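Local coordinates for protein transcriptional regulator (TetR/AcrR family) (Bacillus halodurans, PDB 5GP9) that probably represses fatty acid degradation genes as a dimeric, DNA-binding TetR-family regulator that responds to a fatty-acyl effector, at residues S71-A76 with E80-I85; E132-G137 with G141-E146. All blocks are in the same frame, centred on the assembly; numbering follows the deposited sequence.

Interaction 1. Residues S71-A76 with E80-I85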
ATOM      1  N   SER A  71      -9.868 -11.635 -20.245  1.00 44.85           N
ATOM      2  CA  SER A  71     -10.781 -11.874 -21.365  1.00 49.66           C
ATOM      3  C   SER A  71     -11.429 -10.582 -21.869  1.00 47.47           C
ATOM      4  O   SER A  71     -11.735 -10.467 -23.067  1.00 53.17           O
ATOM      5  CB  SER A  71     -11.813 -12.962 -21.038  1.00 53.23           C
ATOM      6  OG  SER A  71     -12.846 -12.471 -20.231  1.00 57.59           O
ATOM      7  N   GLN A  72     -11.652  -9.605 -20.997  1.00 42.65           N
ATOM      8  CA  GLN A  72     -12.156  -8.324 -21.482  1.00 48.60           C
ATOM      9  C   GLN A  72     -11.126  -7.606 -22.299  1.00 46.47           C
ATOM     10  O   GLN A  72     -11.480  -6.939 -23.258  1.00 46.76           O
ATOM     11  CB  GLN A  72     -12.575  -7.425 -20.362  1.00 45.74           C
ATOM     12  CG  GLN A  72     -13.762  -7.920 -19.654  1.00 52.10           C
ATOM     13  CD  GLN A  72     -14.192  -6.897 -18.690  1.00 55.78           C
ATOM     14  OE1 GLN A  72     -13.822  -5.713 -18.815  1.00 59.79           O
ATOM     15  NE2 GLN A  72     -14.970  -7.305 -17.716  1.00 64.09           N
ATOM     16  N   MET A  73      -9.863  -7.735 -21.863  1.00 46.15           N
ATOM     17  CA  MET A  73      -8.701  -7.186 -22.542  1.00 45.07           C
ATOM     18  C   MET A  73      -8.511  -7.857 -23.887  1.00 51.61           C
ATOM     19  O   MET A  73      -8.178  -7.195 -24.847  1.00 52.90           O
ATOM     20  CB  MET A  73      -7.432  -7.431 -21.704  1.00 46.05           C
ATOM     21  CG  MET A  73      -7.270  -6.442 -20.578  1.00 45.39           C
ATOM     22  SD  MET A  73      -5.559  -6.223 -19.989  1.00 47.75           S
ATOM     23  CE  MET A  73      -5.042  -7.845 -19.716  1.00 45.19           C
ATOM     24  N   ASN A  74      -8.708  -9.175 -23.936  1.00 58.76           N
ATOM     25  CA  ASN A  74      -8.513  -9.980 -25.177  1.00 65.08           C
ATOM     26  C   ASN A  74      -9.469  -9.582 -26.292  1.00 62.19           C
ATOM     27  O   ASN A  74      -9.140  -9.709 -27.468  1.00 62.81           O
ATOM     28  CB  ASN A  74      -8.607 -11.494 -24.888  1.00 60.75           C
ATOM     29  CG  ASN A  74      -7.367 -12.035 -24.186  1.00 68.44           C
ATOM     30  OD1 ASN A  74      -6.482 -11.280 -23.764  1.00 69.39           O
ATOM     31  ND2 ASN A  74      -7.308 -13.342 -24.035  1.00 71.59           N
ATOM     32  N   GLU A  75     -10.629  -9.071 -25.903  1.00 57.16           N
ATOM     33  CA  GLU A  75     -11.549  -8.507 -26.855  1.00 62.86           C
ATOM     34  C   GLU A  75     -11.163  -7.115 -27.369  1.00 59.42           C
ATOM     35  O   GLU A  75     -11.712  -6.680 -28.375  1.00 59.41           O
ATOM     36  CB  GLU A  75     -12.974  -8.552 -26.290  1.00 66.89           C
ATOM     37  CG  GLU A  75     -13.557  -9.969 -26.345  1.00 73.98           C
ATOM     38  CD  GLU A  75     -14.677 -10.223 -25.350  1.00 84.10           C
ATOM     39  OE1 GLU A  75     -15.346  -9.244 -24.928  1.00 81.23           O
ATOM     40  OE2 GLU A  75     -14.885 -11.416 -24.994  1.00 89.36           O
ATOM     41  N   ALA A  76     -10.226  -6.408 -26.730  1.00 51.64           N
ATOM     42  CA  ALA A  76      -9.847  -5.057 -27.204  1.00 48.40           C
ATOM     43  C   ALA A  76      -8.779  -5.120 -28.314  1.00 52.37           C
ATOM     44  O   ALA A  76      -8.203  -6.168 -28.548  1.00 50.08           O
ATOM     45  CB  ALA A  76      -9.319  -4.227 -26.050  1.00 47.52           C
ATOM     46  N   GLU A  80      -3.926   1.081 -24.847  1.00 50.51           N
ATOM     47  CA  GLU A  80      -4.561   2.235 -24.161  1.00 57.38           C
ATOM     48  C   GLU A  80      -5.884   1.750 -23.606  1.00 45.86           C
ATOM     49  O   GLU A  80      -6.222   1.946 -22.431  1.00 46.91           O
ATOM     50  CB  GLU A  80      -4.817   3.389 -25.168  1.00 67.72           C
ATOM     51  CG  GLU A  80      -5.716   4.566 -24.759  1.00 77.08           C
ATOM     52  CD  GLU A  80      -7.182   4.368 -25.188  1.00 88.07           C
ATOM     53  OE1 GLU A  80      -7.436   4.251 -26.425  1.00 84.14           O
ATOM     54  OE2 GLU A  80      -8.078   4.308 -24.288  1.00 79.60           O
ATOM     55  N   GLU A  81      -6.631   1.082 -24.472  1.00 48.92           N
ATOM     56  CA  GLU A  81      -7.915   0.555 -24.082  1.00 41.03           C
ATOM     57  C   GLU A  81      -7.721  -0.488 -23.000  1.00 35.91           C
ATOM     58  O   GLU A  81      -8.482  -0.505 -22.053  1.00 33.39           O
ATOM     59  CB  GLU A  81      -8.635  -0.062 -25.297  1.00 51.67           C
ATOM     60  CG  GLU A  81     -10.150  -0.065 -25.269  1.00 58.04           C
ATOM     61  CD  GLU A  81     -10.703  -0.779 -26.508  1.00 68.99           C
ATOM     62  OE1 GLU A  81     -11.373  -1.828 -26.353  1.00 67.51           O
ATOM     63  OE2 GLU A  81     -10.397  -0.336 -27.642  1.00 83.15           O
ATOM     64  N   LYS A  82      -6.735  -1.357 -23.179  1.00 32.98           N
ATOM     65  CA  LYS A  82      -6.493  -2.476 -22.262  1.00 37.15           C
ATOM     66  C   LYS A  82      -6.141  -1.997 -20.829  1.00 35.17           C
ATOM     67  O   LYS A  82      -6.579  -2.606 -19.836  1.00 32.79           O
ATOM     68  CB  LYS A  82      -5.438  -3.381 -22.812  1.00 36.10           C
ATOM     69  CG  LYS A  82      -5.937  -4.130 -24.033  1.00 38.39           C
ATOM     70  CD  LYS A  82      -4.946  -5.224 -24.348  1.00 37.49           C
ATOM     71  CE  LYS A  82      -5.341  -5.963 -25.630  1.00 44.23           C
ATOM     72  NZ  LYS A  82      -4.342  -7.025 -25.904  1.00 43.78           N
ATOM     73  N   LEU A  83      -5.310  -0.956 -20.746  1.00 30.38           N
ATOM     74  CA  LEU A  83      -4.994  -0.364 -19.432  1.00 30.82           C
ATOM     75  C   LEU A  83      -6.307   0.224 -18.855  1.00 28.37           C
ATOM     76  O   LEU A  83      -6.572   0.091 -17.641  1.00 29.71           O
ATOM     77  CB  LEU A  83      -3.875   0.710 -19.502  1.00 32.87           C
ATOM     78  CG  LEU A  83      -3.440   1.359 -18.149  1.00 28.39           C
ATOM     79  CD1 LEU A  83      -2.945   0.287 -17.200  1.00 30.91           C
ATOM     80  CD2 LEU A  83      -2.323   2.364 -18.371  1.00 32.13           C
ATOM     81  N   LYS A  84      -7.160   0.847 -19.689  1.00 27.41           N
ATOM     82  CA  LYS A  84      -8.344   1.421 -19.190  1.00 31.11           C
ATOM     83  C   LYS A  84      -9.278   0.336 -18.683  1.00 29.91           C
ATOM     84  O   LYS A  84      -9.837   0.544 -17.641  1.00 28.65           O
ATOM     85  CB  LYS A  84      -9.055   2.331 -20.216  1.00 37.56           C
ATOM     86  CG  LYS A  84     -10.264   3.048 -19.628  1.00 45.20           C
ATOM     87  CD  LYS A  84     -10.979   3.986 -20.613  1.00 55.22           C
ATOM     88  CE  LYS A  84     -10.188   5.253 -20.939  1.00 61.34           C
ATOM     89  NZ  LYS A  84     -10.025   6.167 -19.776  1.00 67.93           N
ATOM     90  N   ILE A  85      -9.339  -0.830 -19.373  1.00 29.98           N
ATOM     91  CA  ILE A  85     -10.071  -2.008 -18.953  1.00 32.26           C
ATOM     92  C   ILE A  85      -9.619  -2.554 -17.598  1.00 31.75           C
ATOM     93  O   ILE A  85     -10.442  -2.862 -16.723  1.00 29.76           O
ATOM     94  CB  ILE A  85      -9.968  -3.141 -20.010  1.00 38.67           C
ATOM     95  CG1 ILE A  85     -10.906  -2.773 -21.185  1.00 42.26           C
ATOM     96  CG2 ILE A  85     -10.362  -4.511 -19.451  1.00 39.89           C
ATOM     97  CD1 ILE A  85     -10.793  -3.690 -22.401  1.00 41.87           C
TER

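Interaction 2. Residues E132-G137 with G141-E146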
ATOM      1  N   GLU A 132       2.356  -8.551 -18.464  1.00 34.39           N
ATOM      2  CA  GLU A 132       1.986  -8.867 -19.844  1.00 34.04           C
ATOM      3  C   GLU A 132       1.498  -7.660 -20.608  1.00 33.07           C
ATOM      4  O   GLU A 132       1.893  -7.459 -21.759  1.00 32.00           O
ATOM      5  CB  GLU A 132       0.924  -9.955 -19.943  1.00 37.11           C
ATOM      6  CG  GLU A 132       1.266 -11.304 -19.299  1.00 36.72           C
ATOM      7  CD  GLU A 132       0.096 -12.282 -19.373  1.00 44.61           C
ATOM      8  OE1 GLU A 132       0.214 -13.343 -18.750  1.00 43.16           O
ATOM      9  OE2 GLU A 132      -0.955 -12.001 -20.045  1.00 45.03           O
ATOM     10  N   LEU A 133       0.630  -6.853 -19.995  1.00 29.32           N
ATOM     11  CA  LEU A 133       0.162  -5.635 -20.602  1.00 30.91           C
ATOM     12  C   LEU A 133       1.250  -4.624 -20.953  1.00 30.64           C
ATOM     13  O   LEU A 133       1.235  -3.975 -22.025  1.00 33.93           O
ATOM     14  CB  LEU A 133      -0.870  -4.982 -19.703  1.00 31.07           C
ATOM     15  CG  LEU A 133      -1.525  -3.769 -20.293  1.00 33.82           C
ATOM     16  CD1 LEU A 133      -2.248  -4.122 -21.591  1.00 38.30           C
ATOM     17  CD2 LEU A 133      -2.478  -3.124 -19.277  1.00 39.97           C
ATOM     18  N   LEU A 134       2.172  -4.468 -20.022  1.00 26.72           N
ATOM     19  CA  LEU A 134       3.248  -3.577 -20.203  1.00 27.33           C
ATOM     20  C   LEU A 134       4.196  -4.035 -21.346  1.00 28.99           C
ATOM     21  O   LEU A 134       4.713  -3.184 -22.091  1.00 30.53           O
ATOM     22  CB  LEU A 134       4.030  -3.467 -18.904  1.00 26.50           C
ATOM     23  CG  LEU A 134       3.257  -2.636 -17.863  1.00 24.89           C
ATOM     24  CD1 LEU A 134       3.886  -2.890 -16.513  1.00 27.77           C
ATOM     25  CD2 LEU A 134       3.359  -1.166 -18.144  1.00 26.87           C
ATOM     26  N   MET A 135       4.492  -5.327 -21.327  1.00 31.10           N
ATOM     27  CA  MET A 135       5.308  -5.966 -22.389  1.00 36.54           C
ATOM     28  C   MET A 135       4.707  -5.755 -23.777  1.00 38.93           C
ATOM     29  O   MET A 135       5.442  -5.418 -24.727  1.00 37.28           O
ATOM     30  CB  MET A 135       5.423  -7.478 -22.140  1.00 38.75           C
ATOM     31  CG  MET A 135       6.295  -7.927 -20.984  1.00 41.66           C
ATOM     32  SD  MET A 135       7.810  -6.980 -20.807  1.00 49.95           S
ATOM     33  CE  MET A 135       8.747  -7.643 -22.228  1.00 53.57           C
ATOM     34  N   GLU A 136       3.389  -6.006 -23.881  1.00 41.18           N
ATOM     35  CA  GLU A 136       2.586  -5.742 -25.101  1.00 36.01           C
ATOM     36  C   GLU A 136       2.674  -4.316 -25.554  1.00 41.46           C
ATOM     37  O   GLU A 136       2.992  -3.995 -26.744  1.00 39.19           O
ATOM     38  CB  GLU A 136       1.131  -6.153 -24.874  1.00 39.49           C
ATOM     39  CG  GLU A 136       0.309  -6.115 -26.122  1.00 40.07           C
ATOM     40  CD  GLU A 136      -1.144  -6.514 -25.947  1.00 43.98           C
ATOM     41  OE1 GLU A 136      -1.529  -7.100 -24.897  1.00 41.42           O
ATOM     42  OE2 GLU A 136      -1.886  -6.221 -26.929  1.00 48.66           O
ATOM     43  N   GLY A 137       2.403  -3.412 -24.624  1.00 33.96           N
ATOM     44  CA  GLY A 137       2.423  -2.023 -24.951  1.00 34.75           C
ATOM     45  C   GLY A 137       3.767  -1.533 -25.416  1.00 36.52           C
ATOM     46  O   GLY A 137       3.853  -0.611 -26.266  1.00 43.98           O
ATOM     47  N   GLY A 141       4.780  -0.108 -29.319  1.00 42.17           N
ATOM     48  CA  GLY A 141       5.150   1.285 -29.408  1.00 40.50           C
ATOM     49  C   GLY A 141       4.283   2.254 -28.641  1.00 43.30           C
ATOM     50  O   GLY A 141       4.534   3.437 -28.691  1.00 45.99           O
ATOM     51  N   TYR A 142       3.319   1.751 -27.864  1.00 41.77           N
ATOM     52  CA  TYR A 142       2.451   2.608 -27.079  1.00 38.38           C
ATOM     53  C   TYR A 142       3.113   3.087 -25.755  1.00 32.60           C
ATOM     54  O   TYR A 142       2.963   4.278 -25.363  1.00 38.77           O
ATOM     55  CB  TYR A 142       1.164   1.897 -26.748  1.00 43.60           C
ATOM     56  CG  TYR A 142       0.168   2.826 -26.065  1.00 48.50           C
ATOM     57  CD1 TYR A 142      -0.278   3.998 -26.698  1.00 49.66           C
ATOM     58  CD2 TYR A 142      -0.332   2.544 -24.783  1.00 49.03           C
ATOM     59  CE1 TYR A 142      -1.212   4.843 -26.095  1.00 52.04           C
ATOM     60  CE2 TYR A 142      -1.275   3.360 -24.185  1.00 47.76           C
ATOM     61  CZ  TYR A 142      -1.699   4.524 -24.822  1.00 52.69           C
ATOM     62  OH  TYR A 142      -2.636   5.337 -24.219  1.00 52.36           O
ATOM     63  N   PHE A 143       3.794   2.183 -25.068  1.00 31.77           N
ATOM     64  CA  PHE A 143       4.609   2.584 -23.932  1.00 33.15           C
ATOM     65  C   PHE A 143       6.073   2.768 -24.276  1.00 34.55           C
ATOM     66  O   PHE A 143       6.641   2.025 -25.083  1.00 38.90           O
ATOM     67  CB  PHE A 143       4.550   1.540 -22.809  1.00 33.01           C
ATOM     68  CG  PHE A 143       3.178   1.235 -22.314  1.00 31.26           C
ATOM     69  CD1 PHE A 143       2.237   2.250 -22.088  1.00 32.71           C
ATOM     70  CD2 PHE A 143       2.831  -0.079 -22.049  1.00 32.51           C
ATOM     71  CE1 PHE A 143       0.951   1.970 -21.602  1.00 32.85           C
ATOM     72  CE2 PHE A 143       1.544  -0.393 -21.603  1.00 33.52           C
ATOM     73  CZ  PHE A 143       0.627   0.622 -21.321  1.00 32.21           C
ATOM     74  N   PHE A 144       6.674   3.739 -23.574  1.00 35.24           N
ATOM     75  CA  PHE A 144       8.075   4.104 -23.645  1.00 39.69           C
ATOM     76  C   PHE A 144       8.924   2.841 -23.719  1.00 42.88           C
ATOM     77  O   PHE A 144       8.792   1.945 -22.879  1.00 38.67           O
ATOM     78  CB  PHE A 144       8.354   5.045 -22.434  1.00 48.27           C
ATOM     79  CG  PHE A 144       9.752   5.473 -22.280  1.00 56.64           C
ATOM     80  CD1 PHE A 144      10.431   6.082 -23.350  1.00 70.55           C
ATOM     81  CD2 PHE A 144      10.414   5.317 -21.050  1.00 62.44           C
ATOM     82  CE1 PHE A 144      11.761   6.502 -23.219  1.00 74.91           C
ATOM     83  CE2 PHE A 144      11.740   5.754 -20.902  1.00 74.60           C
ATOM     84  CZ  PHE A 144      12.418   6.338 -21.990  1.00 75.99           C
ATOM     85  N   GLN A 145       9.737   2.695 -24.777  1.00 42.47           N
ATOM     86  CA  GLN A 145      10.571   1.488 -24.940  1.00 42.79           C
ATOM     87  C   GLN A 145      11.579   1.178 -23.821  1.00 36.47           C
ATOM     88  O   GLN A 145      11.870   0.003 -23.574  1.00 44.75           O
ATOM     89  CB  GLN A 145      11.345   1.504 -26.279  1.00 52.40           C
ATOM     90  CG  GLN A 145      10.558   1.027 -27.506  1.00 63.34           C
ATOM     91  CD  GLN A 145      10.179  -0.464 -27.476  1.00 69.21           C
ATOM     92  OE1 GLN A 145       9.276  -0.863 -26.754  1.00 80.87           O
ATOM     93  NE2 GLN A 145      10.845  -1.272 -28.284  1.00 71.41           N
ATOM     94  N   GLU A 146      12.133   2.176 -23.156  1.00 36.24           N
ATOM     95  CA  GLU A 146      13.175   1.942 -22.143  1.00 39.70           C
ATOM     96  C   GLU A 146      12.537   1.759 -20.730  1.00 33.51           C
ATOM     97  O   GLU A 146      13.222   1.684 -19.726  1.00 28.55           O
ATOM     98  CB  GLU A 146      14.231   3.057 -22.155  1.00 52.78           C
ATOM     99  CG  GLU A 146      15.233   3.040 -23.336  1.00 61.00           C
ATOM    100  CD  GLU A 146      16.229   4.242 -23.358  1.00 83.11           C
ATOM    101  OE1 GLU A 146      15.965   5.285 -22.696  1.00 86.35           O
ATOM    102  OE2 GLU A 146      17.297   4.165 -24.052  1.00 90.10           O
TER

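Interaction 1. Residues S71-A76 with E80-I85
Ile85 pushes both of its branches into the end of the preceding helix, and this is the apolar heart of the contact. With CG1 on the backbone N side and CG2 opposite that N (chi1 -76°), the two branches divide the work. CG2 sits 3.8 Å from Met73 CG and also meets CB of Gln72, while the longer branch carries CD1 to 4.0 Å from Ala76 CB. Lys82 adds its aliphatic chain, which crosses Met73 at about a right angle with Lys82 CB 4.0 Å from Met73 SD.

The polar part rests on carbon-to-oxygen approaches. Ile85 CD1 lies 3.4 Å from Gln72 O. The Lys82 chain is extended beyond CG, and further along it Lys82 CE comes within 3.2 Å of Met73 O. That carbonyl also accepts the backbone bond from Ala76 N (2.9 Å), and the adjacent ammonium probably makes the CE hydrogens more positive, which suits this approach. Lys82 NZ itself goes past Met73 O to form a salt bridge with Glu136 on helix 113-139, and it also bonds a glycerol. Glu81 brings OE1 to 3.2 Å from Ala76 CB.

Leu129 on helix 113-139 packs against Met73. The arrangement is an antiparallel helical hairpin in the all-helical regulatory domain of TetR-family proteins, with helix 50-74 turning sharply into helix 79-95.

Interaction 2. Residues E132-G137 with G141-E146
Phe143 folds back from the loop onto Leu134 and Gly137, in a helix C-terminal ending that resembles a Schellman motif: a weak bond from Tyr142 N reaches back to Gly137 O, and Gly141 has a positive phi (82°). Along helix 113-139, Leu133 comes first. Its O lies 3.6 Å from Phe143 CE2, near the ring plane at the edge, and also takes the helical bond from Gly137 N. Leu134 follows with two contacts. Its O is in plane with the Phe143 ring, 3.6 Å from CD2, so two carbonyl oxygens line a ring edge that is probably slightly positive. Its side chain crosses the ring at about a right angle, with Leu134 CD2 4.0 Å from Phe143 CE2. Leu191 of the second subunit packs on both side chains, placing this turn at the dimer interface.

At Gly137 the ring reaches the backbone itself: Phe143 CD2 lies 3.5 Å from Gly137 CA, set obliquely. Phe143 CG stands beside its own backbone N (chi1 -57°), which turns the ring back over the helix end. The Gly137 carbonyl grips the returning chain, and Phe143 N reaches Gly137 O at 3.0 Å along a nearly straight N-H, from well above the carbonyl plane.

From the N terminus, the chain leaves the DNA-binding region through helix 50-74, and interaction 1 closes the short turn into helix 79-95. Helices 98-107 and 113-139 follow before interaction 2 closes the turn at the end of the latter. The two are in series, neither nested nor crossed, with centres about 14 Å apart. Side by side in space, they are joined directly by the Lys82-Glu136 salt bridge, and Leu133 packs on Lys82 and Leu83. Tyr142 reaches Glu80. Leu188 on helix 180-189 touches both, and His184 touches 80-85. Interaction 2 lies at the dimer interface; interaction 1 reaches it through Leu83, on which the same Leu191 of the second subunit packs.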